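Local coordinates for protein alpha-galactosidase 1 (Saccharomyces cerevisiae, PDB 3LRK) that hydrolyses terminal, non-reducing alpha-D-galactose residues from galactosides such as galactose oligosaccharides, galactomannans and galactolipids, at residues L264-G269 with Y304-Q309. The protein carries 1 engineered substitution. Sequence-based numbering, arbitrary orientation.
Sequences LEVGVG and YSIYSQ. With NAG (2-acetamido-2-deoxy-beta-D-glucopyranose), chain B.
Residues 265-268 form a type II beta turn, closed by Val-268 N to Glu-265 O, and the turn meets the last residues of helix 301-307, with the CA atoms of Val-266 and Tyr-307 7.6 Å apart. The one hydrogen bond between the segments runs from Tyr-307 OH to Val-266 O at 2.6 Å; it lies in the carbonyl plane, on a lone pair, with a C=O...donor angle of 127°. Tyr-307 CG sits anti to its own carbonyl carbon (chi1 -79°), which sends the phenol to the turn, where Val-266 meets it tip to tip. Val-266 CG1, anti to the backbone N, lies over one face of the Tyr-307 ring, 4.0 Å from the centroid and 23° off the normal, a CH-pi contact. Val-266 CG1 also touches Ile-306 CG2 at 3.8 Å, while Leu-264 CD1 flanks the ring edge at Tyr-307 CE2, also 3.8 Å away. In the TIM barrel of this GH27 enzyme, the contact ties the loop after strand 258-260 to a helix that follows strand 290-292, whose Ile-292 touches the tyrosine. A phenylalanine here would remove the hydroxyl and would probably leave the carbonyl of buried Val-266 without this bond. Helix 273-285 borders the contact through Glu-276, which accepts a hydrogen bond from Gly-267 N. Beyond the turn, Gly-269 O accepts a hydrogen bond from N2 of an N-acetylglucosamine, 2.8 Å away.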
# COMPACT_ATOMS: atom_id res chain seq x y z
N LEU A 264 15.90 26.01 0.88
CA LEU A 264 15.26 26.95 1.80
C LEU A 264 14.47 28.02 1.06
O LEU A 264 14.93 28.56 0.05
CB LEU A 264 16.32 27.61 2.70
CG LEU A 264 17.00 26.65 3.67
CD1 LEU A 264 18.40 27.12 4.13
CD2 LEU A 264 16.08 26.35 4.87
N GLU A 265 13.28 28.31 1.57
CA GLU A 265 12.39 29.30 1.00
C GLU A 265 12.53 30.64 1.74
O GLU A 265 11.78 31.58 1.49
CB GLU A 265 10.95 28.81 1.02
CG GLU A 265 10.70 27.55 0.19
CD GLU A 265 10.47 27.83 -1.29
OE1 GLU A 265 10.72 28.96 -1.77
OE2 GLU A 265 10.03 26.90 -1.99
N VAL A 266 13.50 30.70 2.65
CA VAL A 266 13.84 31.95 3.33
C VAL A 266 14.19 32.99 2.25
O VAL A 266 15.00 32.73 1.37
CB VAL A 266 15.02 31.75 4.32
CG1 VAL A 266 15.40 33.08 5.00
CG2 VAL A 266 14.68 30.71 5.38
N GLY A 267 13.52 34.14 2.32
CA GLY A 267 13.73 35.20 1.34
C GLY A 267 13.01 34.97 0.03
O GLY A 267 13.24 35.69 -0.94
N VAL A 268 12.15 33.94 -0.01
CA VAL A 268 11.34 33.66 -1.20
C VAL A 268 9.86 33.82 -0.85
O VAL A 268 9.41 33.37 0.20
CB VAL A 268 11.59 32.22 -1.77
CG1 VAL A 268 10.87 32.03 -3.12
CG2 VAL A 268 13.07 31.93 -1.92
N GLY A 269 9.11 34.45 -1.74
CA GLY A 269 7.68 34.64 -1.54
C GLY A 269 7.38 35.44 -0.29
O GLY A 269 8.10 36.39 0.05
N TYR A 304 18.11 37.76 5.10
CA TYR A 304 19.57 37.74 5.18
C TYR A 304 20.09 37.38 6.58
O TYR A 304 20.99 36.56 6.71
CB TYR A 304 20.17 39.08 4.70
CG TYR A 304 21.67 39.22 4.86
CD1 TYR A 304 22.56 38.29 4.28
CD2 TYR A 304 22.20 40.30 5.56
CE1 TYR A 304 23.94 38.44 4.44
CE2 TYR A 304 23.56 40.45 5.71
CZ TYR A 304 24.43 39.54 5.15
OH TYR A 304 25.79 39.74 5.34
N SER A 305 19.52 37.98 7.63
CA SER A 305 20.01 37.68 8.98
C SER A 305 19.58 36.30 9.48
O SER A 305 20.18 35.75 10.41
CB SER A 305 19.61 38.77 9.98
OG SER A 305 18.21 38.82 10.13
N ILE A 306 18.54 35.74 8.86
CA ILE A 306 18.18 34.34 9.13
C ILE A 306 19.27 33.41 8.55
O ILE A 306 19.85 32.59 9.29
CB ILE A 306 16.75 34.01 8.63
CG1 ILE A 306 15.73 34.67 9.58
CG2 ILE A 306 16.51 32.48 8.57
CD1 ILE A 306 14.34 34.81 9.02
N TYR A 307 19.60 33.59 7.27
CA TYR A 307 20.66 32.80 6.62
C TYR A 307 22.02 32.95 7.29
O TYR A 307 22.88 32.08 7.16
CB TYR A 307 20.82 33.22 5.16
CG TYR A 307 19.80 32.66 4.20
CD1 TYR A 307 19.02 33.50 3.42
CD2 TYR A 307 19.63 31.27 4.06
CE1 TYR A 307 18.07 32.99 2.52
CE2 TYR A 307 18.69 30.75 3.17
CZ TYR A 307 17.92 31.61 2.40
OH TYR A 307 17.00 31.09 1.53
N SER A 308 22.21 34.06 8.00
CA SER A 308 23.51 34.38 8.58
C SER A 308 23.60 34.05 10.07
O SER A 308 24.60 34.38 10.71
CB SER A 308 23.87 35.85 8.32
OG SER A 308 23.17 36.69 9.22
N GLN A 309 22.58 33.39 10.62
CA GLN A 309 22.60 33.03 12.05
C GLN A 309 23.58 31.87 12.33
O GLN A 309 23.23 30.69 12.20
CB GLN A 309 21.19 32.73 12.58
CG GLN A 309 21.09 32.57 14.12
CD GLN A 309 21.20 33.90 14.89
OE1 GLN A 309 21.48 34.94 14.30
NE2 GLN A 309 20.98 33.85 16.19
C1 NAG B . 6.26 39.05 -1.12
C2 NAG B . 7.38 39.28 -2.16
C3 NAG B . 7.87 40.74 -2.33
C4 NAG B . 6.78 41.78 -2.02
C5 NAG B . 5.99 41.35 -0.80
C6 NAG B . 4.93 42.35 -0.36
C7 NAG B . 9.47 38.10 -2.67
C8 NAG B . 10.80 37.79 -2.06
N2 NAG B . 8.49 38.41 -1.82
O3 NAG B . 8.37 40.93 -3.65
O4 NAG B . 7.34 43.05 -1.80
O5 NAG B . 5.36 40.14 -1.16
O6 NAG B . 4.39 41.93 0.87
O7 NAG B . 9.32 38.07 -3.90